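Local coordinates for protein SPOU RRNA methylase (Sulfolobus acidocaldarius, PDB 4CNG) that catalyses the 2'-O-methylation of cytidine 32 in tRNA, using S-adenosyl-L-methionine as methyl donor and working as a homodimer of the SPOUT class, at residues A40-V43 and K44-L47; I60-A63 and I64-A68; E72-E75 and K76-I80; N82-D85 and D86-D90. The protein carries 1 engineered substitution. One frame throughout, in Å; residues are numbered along the deposited sequence.

Interaction 1 (A40-V43 and K44-L47)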
loop_
_atom_site.group_PDB
_atom_site.type_symbol
_atom_site.label_atom_id
_atom_site.label_comp_id
_atom_site.label_asym_id
_atom_site.label_seq_id
_atom_site.Cartn_x
_atom_site.Cartn_y
_atom_site.Cartn_z
ATOM N N ALA A 40 0.749 -9.546 6.594
ATOM C CA ALA A 40 1.517 -9.933 7.769
ATOM C C ALA A 40 2.814 -9.133 7.911
ATOM O O ALA A 40 3.199 -8.737 8.997
ATOM C CB ALA A 40 1.793 -11.425 7.747
ATOM N N ARG A 41 3.480 -8.890 6.797
ATOM C CA ARG A 41 4.684 -8.041 6.804
ATOM C C ARG A 41 4.361 -6.646 7.310
ATOM O O ARG A 41 5.066 -6.100 8.163
ATOM C CB ARG A 41 5.276 -8.009 5.405
ATOM C CG ARG A 41 6.617 -7.302 5.359
ATOM C CD ARG A 41 7.240 -7.341 3.984
ATOM N NE ARG A 41 8.507 -6.622 3.976
ATOM C CZ ARG A 41 9.411 -6.735 3.026
ATOM N NH1 ARG A 41 9.186 -7.463 1.941
ATOM N NH2 ARG A 41 10.506 -6.012 3.127
ATOM N N LEU A 42 3.274 -6.057 6.809
ATOM C CA LEU A 42 2.852 -4.719 7.217
ATOM C C LEU A 42 2.530 -4.651 8.705
ATOM O O LEU A 42 2.754 -3.626 9.338
ATOM C CB LEU A 42 1.671 -4.263 6.375
ATOM C CG LEU A 42 2.002 -3.921 4.934
ATOM C CD1 LEU A 42 0.744 -3.927 4.103
ATOM C CD2 LEU A 42 2.775 -2.598 4.829
ATOM N N VAL A 43 1.939 -5.721 9.260
ATOM C CA VAL A 43 1.660 -5.783 10.683
ATOM C C VAL A 43 2.922 -5.542 11.504
ATOM O O VAL A 43 2.896 -4.851 12.522
ATOM C CB VAL A 43 0.967 -7.114 11.026
ATOM C CG1 VAL A 43 0.984 -7.438 12.517
ATOM C CG2 VAL A 43 -0.479 -7.070 10.529
ATOM N N LYS A 44 4.022 -6.149 11.081
ATOM C CA LYS A 44 5.302 -5.907 11.728
ATOM C C LYS A 44 5.905 -4.536 11.375
ATOM O O LYS A 44 6.417 -3.853 12.251
ATOM C CB LYS A 44 6.260 -7.024 11.366
ATOM C CG LYS A 44 7.553 -6.987 12.173
ATOM C CD LYS A 44 8.464 -8.197 11.976
ATOM C CE LYS A 44 9.791 -8.032 12.725
ATOM N NZ LYS A 44 10.915 -8.762 12.085
ATOM N N ASN A 45 5.836 -4.127 10.117
ATOM C CA ASN A 45 6.346 -2.805 9.721
ATOM C C ASN A 45 5.716 -1.654 10.520
ATOM O O ASN A 45 6.368 -0.635 10.753
ATOM C CB ASN A 45 6.042 -2.509 8.234
ATOM C CG ASN A 45 6.825 -3.317 7.217
ATOM O OD1 ASN A 45 6.238 -3.730 6.211
ATOM N ND2 ASN A 45 8.116 -3.514 7.431
ATOM N N PHE A 46 4.440 -1.801 10.899
ATOM C CA PHE A 46 3.698 -0.722 11.513
ATOM C C PHE A 46 3.169 -1.069 12.908
ATOM O O PHE A 46 2.374 -0.326 13.463
ATOM C CB PHE A 46 2.600 -0.228 10.566
ATOM C CG PHE A 46 3.163 0.446 9.331
ATOM C CD1 PHE A 46 3.887 1.631 9.442
ATOM C CD2 PHE A 46 2.996 -0.101 8.086
ATOM C CE1 PHE A 46 4.445 2.245 8.324
ATOM C CE2 PHE A 46 3.501 0.526 6.959
ATOM C CZ PHE A 46 4.205 1.698 7.073
ATOM N N LEU A 47 3.707 -2.129 13.508
ATOM C CA LEU A 47 3.456 -2.472 14.904
ATOM C C LEU A 47 1.970 -2.477 15.246
ATOM O O LEU A 47 1.544 -1.965 16.262
ATOM C CB LEU A 47 4.229 -1.550 15.862
ATOM C CG LEU A 47 5.744 -1.783 15.858
ATOM C CD1 LEU A 47 6.408 -0.731 16.726
ATOM C CD2 LEU A 47 6.071 -3.184 16.359
#
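Asn45 N reaches back one turn to Arg41 O at 2.9 Å and 166°, lying in the carbonyl plane; it is the straightest bond of this last turn of helix 33-45. Before it the bond from Lys44 N to Ala40 O is weak, and after it Phe46 N still bonds to Leu42 O at 2.9 Å, although Phe46 already leaves helical geometry. Arg41 holds CG opposite its backbone N (chi1 -173°), 3.7 Å from Asn45 OD1, and the extended chain carries the guanidinium, turned 38° from the Asn45 amide, on to the second subunit. Leu42 and Phe46 lie side by side and point the same way, CD2 of Leu42 3.9 Å from the ring atom CE2 of Phe46; both also pack on Leu170 of helix 162-175. The polar ends serve the dimer: Arg41 NH2 bonds to Val159 O of the second subunit, and Asn45 ND2 bonds to Tyr157 O and Val159 O of that subunit. A leucine in place of Asn45 would probably leave those two carbonyls of the second subunit without this donor. The turn thus ends the helix of a beta-alpha-beta unit, strand 22-28, helix 33-45, strand 50-54, at the dimer interface of a SPOUT methyltransferase.

Interaction 2 (I60-A63 and I64-A68)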
loop_
_atom_site.group_PDB
_atom_site.type_symbol
_atom_site.label_atom_id
_atom_site.label_comp_id
_atom_site.label_asym_id
_atom_site.label_seq_id
_atom_site.Cartn_x
_atom_site.Cartn_y
_atom_site.Cartn_z
ATOM N N ILE A 60 -2.080 -20.629 3.884
ATOM C CA ILE A 60 -1.253 -19.934 4.855
ATOM C C ILE A 60 0.236 -20.284 4.725
ATOM O O ILE A 60 1.102 -19.438 4.986
ATOM C CB ILE A 60 -1.769 -20.179 6.271
ATOM C CG1 ILE A 60 -3.116 -19.487 6.416
ATOM C CG2 ILE A 60 -0.818 -19.666 7.322
ATOM C CD1 ILE A 60 -3.898 -19.948 7.595
ATOM N N ASN A 61 0.518 -21.529 4.336
ATOM C CA ASN A 61 1.870 -21.963 4.115
ATOM C C ASN A 61 2.497 -21.154 3.002
ATOM O O ASN A 61 3.643 -20.721 3.107
ATOM C CB ASN A 61 1.883 -23.445 3.745
ATOM C CG ASN A 61 3.205 -24.117 4.054
ATOM O OD1 ASN A 61 3.777 -23.925 5.127
ATOM N ND2 ASN A 61 3.654 -24.980 3.147
ATOM N N GLU A 62 1.754 -20.932 1.930
ATOM C CA GLU A 62 2.234 -20.117 0.814
ATOM C C GLU A 62 2.392 -18.653 1.217
ATOM O O GLU A 62 3.313 -17.979 0.790
ATOM C CB GLU A 62 1.267 -20.254 -0.369
ATOM C CG GLU A 62 1.751 -19.624 -1.663
ATOM C CD GLU A 62 3.029 -20.261 -2.192
ATOM O OE1 GLU A 62 3.261 -21.462 -1.917
ATOM O OE2 GLU A 62 3.788 -19.573 -2.908
ATOM N N ALA A 63 1.482 -18.164 2.039
ATOM C CA ALA A 63 1.514 -16.773 2.448
ATOM C C ALA A 63 2.780 -16.421 3.223
ATOM O O ALA A 63 3.286 -15.324 3.118
ATOM C CB ALA A 63 0.280 -16.466 3.282
ATOM N N ILE A 64 3.272 -17.366 4.002
ATOM C CA ILE A 64 4.479 -17.135 4.786
ATOM C C ILE A 64 5.644 -16.671 3.909
ATOM O O ILE A 64 6.448 -15.836 4.329
ATOM C CB ILE A 64 4.885 -18.373 5.605
ATOM C CG1 ILE A 64 3.870 -18.595 6.728
ATOM C CG2 ILE A 64 6.296 -18.225 6.152
ATOM C CD1 ILE A 64 4.147 -19.782 7.623
ATOM N N LYS A 65 5.694 -17.146 2.667
ATOM C CA LYS A 65 6.777 -16.771 1.748
ATOM C C LYS A 65 6.771 -15.284 1.401
ATOM O O LYS A 65 7.809 -14.768 0.906
ATOM C CB LYS A 65 6.667 -17.584 0.463
ATOM C CG LYS A 65 6.870 -19.074 0.690
ATOM C CD LYS A 65 6.518 -19.895 -0.543
ATOM C CE LYS A 65 7.021 -21.331 -0.430
ATOM N NZ LYS A 65 7.180 -21.942 -1.777
ATOM N N PHE A 66 5.605 -14.639 1.468
ATOM C CA PHE A 66 5.490 -13.242 1.080
ATOM C C PHE A 66 5.588 -12.352 2.316
ATOM O O PHE A 66 5.417 -11.119 2.232
ATOM C CB PHE A 66 4.182 -12.985 0.315
ATOM C CG PHE A 66 4.090 -13.702 -1.014
ATOM C CD1 PHE A 66 4.640 -13.142 -2.163
ATOM C CD2 PHE A 66 3.476 -14.943 -1.113
ATOM C CE1 PHE A 66 4.565 -13.805 -3.373
ATOM C CE2 PHE A 66 3.414 -15.618 -2.318
ATOM C CZ PHE A 66 3.988 -15.062 -3.445
ATOM N N SER A 67 5.787 -12.962 3.484
ATOM C CA SER A 67 5.704 -12.214 4.734
ATOM C C SER A 67 7.057 -11.643 5.175
ATOM O O SER A 67 7.098 -10.868 6.116
ATOM C CB SER A 67 5.050 -13.026 5.857
ATOM O OG SER A 67 5.868 -14.098 6.255
ATOM N N ALA A 68 8.126 -11.962 4.434
ATOM C CA ALA A 68 9.492 -11.610 4.802
ATOM C C ALA A 68 9.611 -11.903 6.294
ATOM O O ALA A 68 9.196 -12.978 6.737
ATOM C CB ALA A 68 9.780 -10.153 4.465
#
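Ile64 N donates to Ile60 O at 3.2 Å, an i to i+4 bond of helix 60-64, and Ile64 CG1 rests 3.4 Å from the same Ile60 O. The next two bonds tighten to i to i+3: Lys65 N to Glu62 O at 3.1 Å, and Phe66 N to Ala63 O at 2.9 Å. In both the N-H meets the carbonyl oxygen from well above its plane. A type I beta turn from Ile64 to Ser67 follows, in which Ile64 O takes two donors, the backbone N of Ser67 and its hydroxyl OG, the latter at 2.7 Å. Ser67 chi1 of 68° folds OG back over the turn toward that oxygen. The short helix and its turn belong to the connection between strand 50-54 and helix 71-77 in the parallel alpha/beta fold, and Ile60 and Ile64 both pack on Ile74 of that next helix. The charged contact is loose. Glu62 bends at its second torsion and brings its carboxylate across the Lys65 chain, with OE2 3.6 Å from Lys65 CD, while the salt bridge from OE1 to Lys65 NZ is long at 4.0 Å. The Phe66 ring meets oxygens: Ala63 O lies at its edge, near the ring plane, and CE2 comes 4.0 Å from Glu62 OE2, the carboxylate standing 62° from the ring. Farther out, this ring packs edge-to-face with Tyr34 of the second subunit.

Interaction 3 (E72-E75 and K76-I80)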
loop_
_atom_site.group_PDB
_atom_site.type_symbol
_atom_site.label_atom_id
_atom_site.label_comp_id
_atom_site.label_asym_id
_atom_site.label_seq_id
_atom_site.Cartn_x
_atom_site.Cartn_y
_atom_site.Cartn_z
ATOM N N GLU A 72 6.819 -14.716 11.463
ATOM C CA GLU A 72 6.468 -15.006 12.878
ATOM C C GLU A 72 5.067 -14.485 13.228
ATOM O O GLU A 72 4.324 -15.067 14.035
ATOM C CB GLU A 72 7.486 -14.359 13.805
ATOM C CG GLU A 72 7.625 -12.861 13.619
ATOM C CD GLU A 72 8.963 -12.451 12.998
ATOM O OE1 GLU A 72 9.394 -13.095 12.018
ATOM O OE2 GLU A 72 9.593 -11.484 13.493
ATOM N N VAL A 73 4.679 -13.450 12.500
ATOM C CA VAL A 73 3.356 -12.878 12.607
ATOM C C VAL A 73 2.291 -13.915 12.269
ATOM O O VAL A 73 1.367 -14.095 13.014
ATOM C CB VAL A 73 3.223 -11.614 11.733
ATOM C CG1 VAL A 73 1.778 -11.165 11.624
ATOM C CG2 VAL A 73 4.083 -10.486 12.294
ATOM N N ILE A 74 2.447 -14.606 11.151
ATOM C CA ILE A 74 1.484 -15.626 10.723
ATOM C C ILE A 74 1.464 -16.817 11.670
ATOM O O ILE A 74 0.402 -17.278 12.106
ATOM C CB ILE A 74 1.781 -16.057 9.274
ATOM C CG1 ILE A 74 1.411 -14.918 8.329
ATOM C CG2 ILE A 74 1.044 -17.351 8.927
ATOM C CD1 ILE A 74 1.857 -15.138 6.915
ATOM N N GLU A 75 2.644 -17.318 11.985
ATOM C CA GLU A 75 2.754 -18.557 12.721
ATOM C C GLU A 75 2.200 -18.465 14.142
ATOM O O GLU A 75 1.581 -19.415 14.658
ATOM C CB GLU A 75 4.215 -18.971 12.760
ATOM C CG GLU A 75 4.778 -19.325 11.397
ATOM C CD GLU A 75 6.268 -19.075 11.299
ATOM O OE1 GLU A 75 6.967 -19.208 12.329
ATOM O OE2 GLU A 75 6.735 -18.721 10.197
ATOM N N LYS A 76 2.431 -17.326 14.785
ATOM C CA LYS A 76 2.093 -17.178 16.194
ATOM C C LYS A 76 1.084 -16.074 16.502
ATOM O O LYS A 76 0.153 -16.287 17.279
ATOM C CB LYS A 76 3.362 -16.963 17.023
ATOM C CG LYS A 76 4.436 -18.016 16.797
ATOM C CD LYS A 76 4.047 -19.345 17.426
ATOM C CE LYS A 76 4.767 -20.504 16.755
ATOM N NZ LYS A 76 4.485 -21.799 17.434
ATOM N N MET A 77 1.269 -14.893 15.919
ATOM C CA MET A 77 0.456 -13.751 16.329
ATOM C C MET A 77 -0.969 -13.767 15.750
ATOM O O MET A 77 -1.935 -13.445 16.446
ATOM C CB MET A 77 1.157 -12.468 15.930
ATOM C CG MET A 77 0.381 -11.222 16.273
ATOM S SD MET A 77 1.033 -9.749 15.514
ATOM C CE MET A 77 -0.152 -8.562 16.076
ATOM N N MET A 78 -1.074 -14.110 14.479
ATOM C CA MET A 78 -2.326 -14.084 13.755
ATOM C C MET A 78 -3.344 -14.986 14.404
ATOM O O MET A 78 -3.042 -16.127 14.724
ATOM C CB MET A 78 -2.070 -14.540 12.318
ATOM C CG MET A 78 -3.263 -14.407 11.402
ATOM S SD MET A 78 -2.876 -14.960 9.746
ATOM C CE MET A 78 -2.840 -16.732 10.017
ATOM N N LYS A 79 -4.536 -14.459 14.611
ATOM C CA LYS A 79 -5.653 -15.244 15.134
ATOM C C LYS A 79 -6.630 -15.510 14.008
ATOM O O LYS A 79 -7.018 -14.611 13.291
ATOM C CB LYS A 79 -6.343 -14.469 16.260
ATOM C CG LYS A 79 -5.503 -14.312 17.519
ATOM C CD LYS A 79 -6.026 -13.226 18.446
ATOM C CE LYS A 79 -5.083 -12.990 19.623
ATOM N NZ LYS A 79 -5.216 -11.628 20.217
ATOM N N ILE A 80 -7.021 -16.763 13.832
ATOM C CA ILE A 80 -8.025 -17.150 12.880
ATOM C C ILE A 80 -9.360 -17.310 13.609
ATOM O O ILE A 80 -9.413 -17.887 14.695
ATOM C CB ILE A 80 -7.632 -18.458 12.194
ATOM C CG1 ILE A 80 -6.351 -18.208 11.400
ATOM C CG2 ILE A 80 -8.748 -18.965 11.280
ATOM C CD1 ILE A 80 -5.770 -19.468 10.783
#
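Val73 O receives two backbone donors at the end of helix 71-77. Met78 N approaches it at 2.8 Å, almost in line with the C=O bond, and Met77 N makes a weak, strongly bent bond at 3.0 Å. The i to i+5 reach of Met78 N belongs to a wider pi-type turn, with which the helix finishes before the chain enters strand 79-81, an outermost strand of the parallel sheet within this chain. One step earlier Lys76 N bonds to Glu72 O at 3.0 Å in ordinary i to i+4 fashion. Met78, the first residue to leave helical geometry, lies alongside Ile74 and points the same way. Its chain runs extended and then bends at the last torsion (chi3 74°), which brings CE to 4.1 Å from Ile74 CG2 and 3.9 Å from Ile74 O. Lys76 instead folds at chi2 (-72°) and lays its CG and CD against the carbonyl of Glu75. The next shell holds these side chains between neighbouring elements. Phe51 of strand 50-54 touches Val73 and Met78, and Ala40 and Val43 of helix 33-45 pack on Val73. Lys79 makes backbone hydrogen bonds with Phe51 and Val53, which dock the new strand on strand 50-54. On the side facing helix 33-45 the extended Met77 chain places SD 4.2 Å from Val73 CG1.

Interaction 4 (N82-D85 and D86-D90); sequences NNFD and DAIRD
Asn83 chi1 of 64° tucks its amide in over the first turn of the helix, while the first torsion of Asp86 leans the carboxylate back toward it, and the two side chains meet. Asn83 is the N-cap of the short helix 84-87: its OD1 accepts from Asp86 N at 2.5 Å, a very short distance that deserves caution because Asp86 is poorly ordered. In return Asn83 ND2 donates to Asp86 OD2 at 2.8 Å and 176°. The acceptor lies in the amide plane of Asn83, whereas the carboxylate is met from above its own plane, the two groups standing 78° apart. An alanine at Asn83 would probably leave the N-H of Asp86 with just its weak bond to Asn83 O and the carboxylate without this donor. The helix itself is weakly bonded: Ala87 N bonds to Phe84 O at 3.0 Å, while the bonds from Ile88 N to Phe84 O and Asp85 O are weak. Beyond the cap, Asp85 OD1 forms a salt bridge with Lys144, and Phe84 and Ile88 both pack on Ile129 of strand 125-130. Ile88 puts CG2 over one face of the Phe84 ring and CD1 3.7 Å from its CE2.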
loop_
_atom_site.group_PDB
_atom_site.type_symbol
_atom_site.label_atom_id
_atom_site.label_comp_id
_atom_site.label_asym_id
_atom_site.label_seq_id
_atom_site.Cartn_x
_atom_site.Cartn_y
_atom_site.Cartn_z
ATOM N N ASN A 82 -13.712 -18.270 12.587
ATOM C CA ASN A 82 -14.625 -18.666 11.542
ATOM C C ASN A 82 -15.616 -17.614 11.136
ATOM O O ASN A 82 -16.099 -17.615 9.977
ATOM C CB ASN A 82 -15.330 -19.950 11.857
ATOM C CG ASN A 82 -15.987 -20.563 10.614
ATOM O OD1 ASN A 82 -17.133 -20.952 10.671
ATOM N ND2 ASN A 82 -15.291 -20.564 9.473
ATOM N N ASN A 83 -15.906 -16.693 12.039
ATOM C CA ASN A 83 -17.009 -15.764 11.799
ATOM C C ASN A 83 -16.594 -14.344 12.048
ATOM O O ASN A 83 -15.746 -14.032 12.898
ATOM C CB ASN A 83 -18.212 -16.054 12.690
ATOM C CG ASN A 83 -17.895 -15.860 14.155
ATOM O OD1 ASN A 83 -18.271 -14.746 14.787
ATOM N ND2 ASN A 83 -17.221 -16.886 14.738
ATOM N N PHE A 84 -17.190 -13.487 11.256
ATOM C CA PHE A 84 -16.972 -12.068 11.380
ATOM C C PHE A 84 -17.186 -11.523 12.795
ATOM O O PHE A 84 -16.406 -10.747 13.347
ATOM C CB PHE A 84 -17.888 -11.381 10.383
ATOM C CG PHE A 84 -17.746 -9.912 10.350
ATOM C CD1 PHE A 84 -16.706 -9.330 9.661
ATOM C CD2 PHE A 84 -18.721 -9.113 10.833
ATOM C CE1 PHE A 84 -16.652 -7.981 9.484
ATOM C CE2 PHE A 84 -18.623 -7.749 10.739
ATOM C CZ PHE A 84 -17.583 -7.179 10.069
ATOM N N ASP A 85 -18.292 -11.922 13.392
ATOM C CA ASP A 85 -18.657 -11.412 14.698
ATOM C C ASP A 85 -17.568 -11.677 15.718
ATOM O O ASP A 85 -17.373 -10.879 16.620
ATOM C CB ASP A 85 -19.952 -12.035 15.212
ATOM C CG ASP A 85 -21.182 -11.700 14.379
ATOM O OD1 ASP A 85 -21.239 -10.658 13.738
ATOM O OD2 ASP A 85 -22.226 -12.375 14.587
ATOM N N ASP A 86 -16.933 -12.841 15.657
ATOM C CA ASP A 86 -15.904 -13.175 16.655
ATOM C C ASP A 86 -14.606 -12.352 16.556
ATOM O O ASP A 86 -13.831 -12.250 17.507
ATOM C CB ASP A 86 -15.588 -14.675 16.602
ATOM C CG ASP A 86 -16.671 -15.552 17.291
ATOM O OD1 ASP A 86 -17.787 -15.019 17.618
ATOM O OD2 ASP A 86 -16.408 -16.811 17.460
ATOM N N ALA A 87 -14.399 -11.788 15.373
ATOM C CA ALA A 87 -13.232 -10.962 15.104
ATOM C C ALA A 87 -13.375 -9.515 15.554
ATOM O O ALA A 87 -12.362 -8.813 15.679
ATOM C CB ALA A 87 -12.879 -11.036 13.629
ATOM N N ILE A 88 -14.608 -9.061 15.792
ATOM C CA ILE A 88 -14.854 -7.658 16.109
ATOM C C ILE A 88 -15.413 -7.497 17.534
ATOM O O ILE A 88 -15.888 -6.430 17.893
ATOM C CB ILE A 88 -15.793 -6.996 15.061
ATOM C CG1 ILE A 88 -17.191 -7.640 15.070
ATOM C CG2 ILE A 88 -15.165 -7.021 13.664
ATOM C CD1 ILE A 88 -18.228 -6.882 14.276
ATOM N N ARG A 89 -15.328 -8.551 18.350
ATOM C CA ARG A 89 -15.657 -8.496 19.774
ATOM C C ARG A 89 -14.686 -7.677 20.602
ATOM O O ARG A 89 -13.482 -7.678 20.337
ATOM C CB ARG A 89 -15.663 -9.904 20.335
ATOM C CG ARG A 89 -16.851 -10.734 19.896
ATOM C CD ARG A 89 -16.776 -12.125 20.502
ATOM N NE ARG A 89 -16.567 -12.050 21.945
ATOM C CZ ARG A 89 -15.769 -12.858 22.636
ATOM N NH1 ARG A 89 -15.084 -13.819 22.023
ATOM N NH2 ARG A 89 -15.654 -12.700 23.949
ATOM N N ASP A 90 -15.194 -7.071 21.665
ATOM C CA ASP A 90 -14.354 -6.482 22.700
ATOM C C ASP A 90 -13.478 -5.347 22.162
ATOM O O ASP A 90 -12.333 -5.212 22.579
ATOM C CB ASP A 90 -13.492 -7.570 23.360
ATOM C CG ASP A 90 -14.319 -8.752 23.864
ATOM O OD1 ASP A 90 -15.392 -8.514 24.461
ATOM O OD2 ASP A 90 -13.895 -9.915 23.676
#

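In the fold
The four contacts follow one another along the chain, each closing before the next opens. Interactions 1, 2 and 3 form one cluster, with centres about 11 to 13 Å apart: helix 71-77 touches helix 33-45 through Ile74 CG1 to Ala40 CB at 3.6 Å and helix 60-64 through Ile74 CG2 to Ile60 CG2 at 3.4 Å, and interactions 1 and 2 meet where Arg41 packs on Ser67 and Ala68. Interaction 4 adjoins interaction 3 in sequence, yet their centres lie about 16 Å apart. Within the parallel alpha/beta SPOUT fold, this helical cluster enters the homodimer through interactions 1 and 2, whereas 82-90, following the outermost strand 79-81, stays within its subunit.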